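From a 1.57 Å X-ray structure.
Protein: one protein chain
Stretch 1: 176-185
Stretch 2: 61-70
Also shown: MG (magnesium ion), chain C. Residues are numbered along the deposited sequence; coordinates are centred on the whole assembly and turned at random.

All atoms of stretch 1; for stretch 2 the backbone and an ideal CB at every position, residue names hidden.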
ATOM      1  N   LEU A 176     -17.090   6.115   7.887  1.00 26.32           N
ATOM      2  CA  LEU A 176     -15.828   5.709   7.293  1.00 27.12           C
ATOM      3  C   LEU A 176     -14.976   6.911   7.005  1.00 26.52           C
ATOM      4  O   LEU A 176     -15.484   7.976   6.656  1.00 25.70           O
ATOM      5  CB  LEU A 176     -16.085   5.006   5.974  1.00 27.04           C
ATOM      6  CG  LEU A 176     -16.732   3.622   6.008  1.00 29.57           C
ATOM      7  CD1 LEU A 176     -17.172   3.281   4.596  1.00 29.98           C
ATOM      8  CD2 LEU A 176     -15.732   2.624   6.550  1.00 33.80           C
ATOM      9  N   PHE A 177     -13.663   6.707   7.152  1.00 25.78           N
ATOM     10  CA  PHE A 177     -12.644   7.643   6.721  1.00 26.73           C
ATOM     11  C   PHE A 177     -11.743   6.962   5.733  1.00 26.97           C
ATOM     12  O   PHE A 177     -11.377   5.816   5.938  1.00 27.84           O
ATOM     13  CB  PHE A 177     -11.766   8.024   7.899  1.00 26.81           C
ATOM     14  CG  PHE A 177     -12.498   8.713   8.969  1.00 27.19           C
ATOM     15  CD1 PHE A 177     -12.549  10.096   9.013  1.00 27.70           C
ATOM     16  CD2 PHE A 177     -13.179   7.990   9.929  1.00 26.55           C
ATOM     17  CE1 PHE A 177     -13.243  10.734   9.993  1.00 27.42           C
ATOM     18  CE2 PHE A 177     -13.888   8.638  10.926  1.00 28.54           C
ATOM     19  CZ  PHE A 177     -13.899  10.022  10.953  1.00 26.61           C
ATOM     20  N   PHE A 178     -11.379   7.693   4.695  1.00 25.85           N
ATOM     21  CA  PHE A 178     -10.489   7.202   3.638  1.00 25.86           C
ATOM     22  C   PHE A 178      -9.260   8.085   3.571  1.00 26.19           C
ATOM     23  O   PHE A 178      -9.387   9.306   3.500  1.00 26.82           O
ATOM     24  CB  PHE A 178     -11.183   7.226   2.261  1.00 26.16           C
ATOM     25  CG  PHE A 178     -12.349   6.265   2.169  1.00 26.40           C
ATOM     26  CD1 PHE A 178     -12.205   5.062   1.532  1.00 26.58           C
ATOM     27  CD2 PHE A 178     -13.555   6.570   2.761  1.00 26.05           C
ATOM     28  CE1 PHE A 178     -13.257   4.187   1.463  1.00 28.69           C
ATOM     29  CE2 PHE A 178     -14.615   5.704   2.706  1.00 25.56           C
ATOM     30  CZ  PHE A 178     -14.459   4.504   2.053  1.00 27.39           C
ATOM     31  N   GLY A 179      -8.074   7.486   3.524  1.00 26.17           N
ATOM     32  CA  GLY A 179      -6.896   8.327   3.359  1.00 25.92           C
ATOM     33  C   GLY A 179      -5.621   7.546   3.111  1.00 26.58           C
ATOM     34  O   GLY A 179      -5.608   6.340   3.214  1.00 27.21           O
ATOM     35  N   ASP A 180      -4.560   8.277   2.808  1.00 26.80           N
ATOM     36  CA  ASP A 180      -3.246   7.688   2.565  1.00 27.05           C
ATOM     37  C   ASP A 180      -2.244   8.065   3.636  1.00 27.58           C
ATOM     38  O   ASP A 180      -1.086   7.648   3.597  1.00 28.27           O
ATOM     39  CB  ASP A 180      -2.675   8.161   1.235  1.00 27.52           C
ATOM     40  CG  ASP A 180      -2.429   9.665   1.221  1.00 28.66           C
ATOM     41  OD1 ASP A 180      -3.437  10.411   1.254  1.00 30.68           O
ATOM     42  OD2 ASP A 180      -1.235  10.062   1.172  1.00 31.56           O
ATOM     43  N   ASN A 181      -2.685   8.873   4.572  1.00 26.99           N
ATOM     44  CA  ASN A 181      -1.836   9.403   5.593  1.00 27.68           C
ATOM     45  C   ASN A 181      -2.589   9.191   6.900  1.00 26.59           C
ATOM     46  O   ASN A 181      -3.790   9.419   6.968  1.00 27.52           O
ATOM     47  CB  ASN A 181      -1.663  10.888   5.316  1.00 28.18           C
ATOM     48  CG  ASN A 181      -0.710  11.572   6.276  1.00 30.59           C
ATOM     49  OD1 ASN A 181      -0.575  11.196   7.466  1.00 32.25           O
ATOM     50  ND2 ASN A 181      -0.065  12.621   5.775  1.00 33.36           N
ATOM     51  N   LEU A 182      -1.901   8.703   7.916  1.00 27.18           N
ATOM     52  CA  LEU A 182      -2.567   8.383   9.189  1.00 26.76           C
ATOM     53  C   LEU A 182      -3.322   9.574   9.726  1.00 25.94           C
ATOM     54  O   LEU A 182      -4.349   9.402  10.357  1.00 25.93           O
ATOM     55  CB  LEU A 182      -1.576   7.893  10.237  1.00 26.92           C
ATOM     56  CG  LEU A 182      -0.954   6.537   9.956  1.00 26.87           C
ATOM     57  CD1 LEU A 182       0.085   6.222  11.008  1.00 29.88           C
ATOM     58  CD2 LEU A 182      -2.004   5.482   9.818  1.00 28.62           C
ATOM     59  N   SER A 183      -2.830  10.780   9.454  1.00 26.06           N
ATOM     60  CA  SER A 183      -3.507  11.992   9.946  1.00 26.37           C
ATOM     61  C   SER A 183      -4.838  12.274   9.204  1.00 26.66           C
ATOM     62  O   SER A 183      -5.569  13.207   9.553  1.00 26.42           O
ATOM     63  CB  SER A 183      -2.584  13.215   9.966  1.00 27.58           C
ATOM     64  OG  SER A 183      -1.915  13.358   8.756  1.00 30.28           O
ATOM     65  N   ASP A 184      -5.164  11.450   8.219  1.00 26.33           N
ATOM     66  CA  ASP A 184      -6.503  11.463   7.609  1.00 26.58           C
ATOM     67  C   ASP A 184      -7.543  10.745   8.472  1.00 26.81           C
ATOM     68  O   ASP A 184      -8.736  10.772   8.165  1.00 26.91           O
ATOM     69  CB  ASP A 184      -6.454  10.812   6.242  1.00 26.49           C
ATOM     70  CG  ASP A 184      -5.507  11.514   5.288  1.00 26.70           C
ATOM     71  OD1 ASP A 184      -5.231  12.725   5.470  1.00 29.45           O
ATOM     72  OD2 ASP A 184      -5.037  10.831   4.349  1.00 28.62           O
ATOM     73  N   PHE A 185      -7.054  10.071   9.503  1.00 26.72           N
ATOM     74  CA  PHE A 185      -7.874   9.430  10.524  1.00 27.38           C
ATOM     75  C   PHE A 185      -7.642  10.103  11.846  1.00 28.36           C
ATOM     76  O   PHE A 185      -6.647  10.786  12.056  1.00 29.14           O
ATOM     77  CB  PHE A 185      -7.480   7.979  10.674  1.00 26.82           C
ATOM     78  CG  PHE A 185      -7.267   7.295   9.372  1.00 26.16           C
ATOM     79  CD1 PHE A 185      -8.275   7.292   8.424  1.00 27.75           C
ATOM     80  CD2 PHE A 185      -6.074   6.711   9.059  1.00 27.57           C
ATOM     81  CE1 PHE A 185      -8.122   6.658   7.212  1.00 28.73           C
ATOM     82  CE2 PHE A 185      -5.908   6.106   7.828  1.00 28.77           C
ATOM     83  CZ  PHE A 185      -6.927   6.102   6.897  1.00 28.37           C
ATOM     84  N   UNK A  61     -22.355  10.021   6.988  1.00 25.92           N
ATOM     85  CA  UNK A  61     -21.376  10.624   6.092  1.00 25.19           C
ATOM     86  C   UNK A  61     -20.140   9.753   5.975  1.00 25.01           C
ATOM     87  O   UNK A  61     -19.896   8.878   6.801  1.00 25.68           O
ATOM     88  CB  UNK A  61     -20.991  12.022   6.580  1.00 25.19           C
ATOM     89  N   UNK A  62     -19.396   9.998   4.923  1.00 25.13           N
ATOM     90  CA  UNK A  62     -18.030   9.514   4.835  1.00 25.63           C
ATOM     91  C   UNK A  62     -17.120  10.694   4.578  1.00 25.86           C
ATOM     92  O   UNK A  62     -17.558  11.753   4.106  1.00 26.41           O
ATOM     93  CB  UNK A  62     -17.881   8.455   3.741  1.00 25.63           C
ATOM     94  N   UNK A  63     -15.868  10.508   4.962  1.00 26.08           N
ATOM     95  CA  UNK A  63     -14.841  11.505   4.832  1.00 25.98           C
ATOM     96  C   UNK A  63     -13.705  10.911   4.039  1.00 26.20           C
ATOM     97  O   UNK A  63     -13.310   9.798   4.311  1.00 25.86           O
ATOM     98  CB  UNK A  63     -14.367  12.003   6.199  1.00 25.98           C
ATOM     99  N   UNK A  64     -13.219  11.666   3.074  1.00 26.35           N
ATOM    100  CA  UNK A  64     -12.054  11.287   2.317  1.00 27.03           C
ATOM    101  C   UNK A  64     -11.059  12.406   2.220  1.00 27.03           C
ATOM    102  O   UNK A  64     -11.400  13.570   2.033  1.00 27.64           O
ATOM    103  CB  UNK A  64     -12.458  10.825   0.915  1.00 27.03           C
ATOM    104  N   UNK A  65      -9.789  12.036   2.303  1.00 27.76           N
ATOM    105  CA  UNK A  65      -8.735  12.895   1.882  1.00 28.72           C
ATOM    106  C   UNK A  65      -8.820  13.011   0.350  1.00 28.93           C
ATOM    107  O   UNK A  65      -9.477  12.197  -0.289  1.00 29.38           O
ATOM    108  CB  UNK A  65      -7.377  12.368   2.349  1.00 28.72           C
ATOM    109  N   UNK A  66      -8.120  13.993  -0.234  1.00 27.52           N
ATOM    110  CA  UNK A  66      -8.122  14.141  -1.686  1.00 27.26           C
ATOM    111  C   UNK A  66      -6.851  13.613  -2.289  1.00 28.19           C
ATOM    112  O   UNK A  66      -6.886  12.652  -3.017  1.00 28.61           O
ATOM    113  CB  UNK A  66      -8.314  15.607  -2.081  1.00 27.26           C
ATOM    114  N   UNK A  67      -5.732  14.238  -1.967  1.00 27.68           N
ATOM    115  CA  UNK A  67      -4.484  13.940  -2.673  1.00 27.73           C
ATOM    116  C   UNK A  67      -3.990  12.563  -2.252  1.00 27.82           C
ATOM    117  O   UNK A  67      -3.765  12.272  -1.078  1.00 28.00           O
ATOM    118  CB  UNK A  67      -3.422  15.005  -2.391  1.00 27.73           C
ATOM    119  N   UNK A  68      -3.791  11.729  -3.251  1.00 27.05           N
ATOM    120  CA  UNK A  68      -3.358  10.346  -3.054  1.00 27.32           C
ATOM    121  C   UNK A  68      -4.425   9.461  -2.373  1.00 27.33           C
ATOM    122  O   UNK A  68      -4.124   8.347  -1.928  1.00 27.92           O
ATOM    123  CB  UNK A  68      -2.076  10.333  -2.219  1.00 27.32           C
ATOM    124  N   UNK A  69      -5.660   9.931  -2.378  1.00 26.35           N
ATOM    125  CA  UNK A  69      -6.782   9.137  -1.957  1.00 26.35           C
ATOM    126  C   UNK A  69      -7.836   9.104  -3.053  1.00 27.45           C
ATOM    127  O   UNK A  69      -8.248   8.026  -3.480  1.00 28.28           O
ATOM    128  CB  UNK A  69      -7.368   9.682  -0.653  1.00 26.35           C
ATOM    129  N   UNK A  70      -8.229  10.289  -3.540  1.00 27.56           N
ATOM    130  CA  UNK A  70      -9.158  10.461  -4.656  1.00 27.12           C
ATOM    131  C   UNK A  70      -8.404  10.957  -5.897  1.00 27.66           C
ATOM    132  O   UNK A  70      -8.637  10.479  -6.985  1.00 28.18           O
ATOM    133  CB  UNK A  70     -10.274  11.438  -4.281  1.00 27.12           C
TER
HETATM  134 MG    MG C 602      -3.398  12.550   1.018  1.00 13.35          MG

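Two parallel strands lie side by side, 176-179 against 61-64, and each leads into a loop beside the magnesium ion. Strand rules govern the first half of stretch 2, metal rules the second.

Position 61 has nothing of stretch 1 within 5.5 Å of its ideal CB, so the contact leaves the choice free; it is Ala-61.

At position 62 the extended backbone sends CB to the sheet face that carries Leu-176 and Phe-178. What waits there is hydrocarbon, the Leu-176 side chain and the Phe-178 ring, so a branched aliphatic residue would suit, Val, Ile or Leu. Ile-62 is found: its CG2 lies 4.0 Å from Leu-176 CB, and its CD1 reaches to 4.2 Å from Phe-178 CE2.

Position 63 turns to the other face, with Phe-177. Its backbone is tied to stretch 1 twice, through N and O: its N donates to Leu-176 O at 3.1 Å, and its O accepts from Phe-178 N at 2.9 Å. The ideal CB is 3.9 Å from Phe-177 CD1, which favours a compact beta-branched residue, Val or Ile, though Ala or Thr could also sit there. Val-63 packs its CB 3.8 Å from Phe-177 CD1.

Position 64 returns to the face of Phe-178, its ideal CB 4.0 Å from Phe-178 CB. Leu, Ile or Met would be natural. Leu-64, with chi2 between wells at 96°, brings CD2 to 3.8 Å from that same Phe-178 CB.

At position 65 the backbone N donates to Phe-178 O at 3.0 Å, the last bond of the ladder, and CB points toward stretch 1. The metal and the acid of Asp-180 lie ahead, while Asp-184 OD2 is only 3.4 Å from the ideal CB. Without the ion another acid would look unwelcome; with it, a short carboxylate fits best, and Asn is a weaker alternative. Asp-65 binds MG through OD2 at 2.1 Å. That OD2 stands 2.6 Å from Asp-180 OD1, a closeness the shared cation makes tolerable, and Asp-65 OD1 accepts from a metal-bound water at 2.9 Å.

Position 66 points away and stretch 1 sets no demand; it is Leu-66.

Position 67 serves the ion with its backbone, O to MG at 2.1 Å, so many side chains could stand here. Asp-67 leads its carboxylate away from stretch 1.

Position 68 has phi/psi of 68/17, a left-handed turn where Gly, Asn or Asp would be the first guesses. Its ideal CB is 3.5 Å from Asp-180 OD2, so a side chain must steer clear of that acid. Glu-68 does so, its end leading away to partners elsewhere in the structure.

Position 69 points toward Gly-179 and the acids around the metal. A small hydroxyl donor, Ser or Thr, is the obvious candidate. Thr-69 donates OG1 to Asp-65 OD2 at 2.8 Å, steadying a metal ligand, while its CG2 lies 4.0 Å from Phe-178 CB.

Position 70 is out of reach and unconstrained here; it is Val-70.

Stretch 2 (61-70) AIVLDLDETV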
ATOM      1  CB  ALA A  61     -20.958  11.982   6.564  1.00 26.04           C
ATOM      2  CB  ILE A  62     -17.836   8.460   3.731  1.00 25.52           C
ATOM      3  CG1 ILE A  62     -18.046   9.079   2.348  1.00 26.32           C
ATOM      4  CG2 ILE A  62     -18.755   7.256   4.007  1.00 25.49           C
ATOM      5  CD1 ILE A  62     -17.692   8.129   1.241  1.00 26.08           C
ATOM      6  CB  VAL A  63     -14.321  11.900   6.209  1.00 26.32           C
ATOM      7  CG1 VAL A  63     -12.974  12.620   6.099  1.00 26.53           C
ATOM      8  CG2 VAL A  63     -15.367  12.733   6.921  1.00 25.68           C
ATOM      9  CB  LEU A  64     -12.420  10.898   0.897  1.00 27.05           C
ATOM     10  CG  LEU A  64     -13.562   9.904   0.742  1.00 28.08           C
ATOM     11  CD1 LEU A  64     -14.890  10.616   0.487  1.00 28.97           C
ATOM     12  CD2 LEU A  64     -13.254   8.953  -0.379  1.00 27.78           C
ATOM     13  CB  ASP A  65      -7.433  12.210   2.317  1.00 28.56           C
ATOM     14  CG  ASP A  65      -6.243  12.877   1.827  1.00 32.89           C
ATOM     15  OD1 ASP A  65      -6.119  14.103   2.033  1.00 33.65           O
ATOM     16  OD2 ASP A  65      -5.437  12.140   1.184  1.00 38.16           O
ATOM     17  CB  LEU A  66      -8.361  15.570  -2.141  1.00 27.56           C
ATOM     18  CG  LEU A  66      -9.822  16.041  -1.986  1.00 28.31           C
ATOM     19  CD1 LEU A  66      -9.961  17.465  -2.340  1.00 27.84           C
ATOM     20  CD2 LEU A  66     -10.742  15.209  -2.877  1.00 29.96           C
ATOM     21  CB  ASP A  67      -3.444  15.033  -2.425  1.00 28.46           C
ATOM     22  CG  ASP A  67      -3.909  16.387  -2.938  1.00 28.73           C
ATOM     23  OD1 ASP A  67      -4.387  16.443  -4.078  1.00 33.25           O
ATOM     24  OD2 ASP A  67      -3.848  17.392  -2.172  1.00 37.14           O
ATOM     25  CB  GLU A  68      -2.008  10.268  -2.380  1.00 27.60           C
ATOM     26  CG  GLU A  68      -0.833  10.533  -3.344  1.00 28.30           C
ATOM     27  CD  GLU A  68      -0.977  11.744  -4.237  1.00 31.00           C
ATOM     28  OE1 GLU A  68      -0.737  12.878  -3.768  1.00 31.03           O
ATOM     29  OE2 GLU A  68      -1.293  11.526  -5.438  1.00 35.14           O
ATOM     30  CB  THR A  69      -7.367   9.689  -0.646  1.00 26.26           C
ATOM     31  OG1 THR A  69      -6.368   9.586   0.375  1.00 27.25           O
ATOM     32  CG2 THR A  69      -8.573   8.924  -0.278  1.00 27.74           C
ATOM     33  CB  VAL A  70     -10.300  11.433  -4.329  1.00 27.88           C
ATOM     34  CG1 VAL A  70     -11.179  11.643  -5.513  1.00 27.90           C
ATOM     35  CG2 VAL A  70     -11.101  10.917  -3.118  1.00 27.06           C
TER
HETATM   36  O   HOH W   1      -3.467  14.746   0.981  1.00 29.73           O
HETATM   37  O   HOH W   2      -1.573  12.621   0.809  1.00 25.98           O
HETATM   38  O   HOH W   3      -3.368  12.705   3.133  1.00 19.75           O
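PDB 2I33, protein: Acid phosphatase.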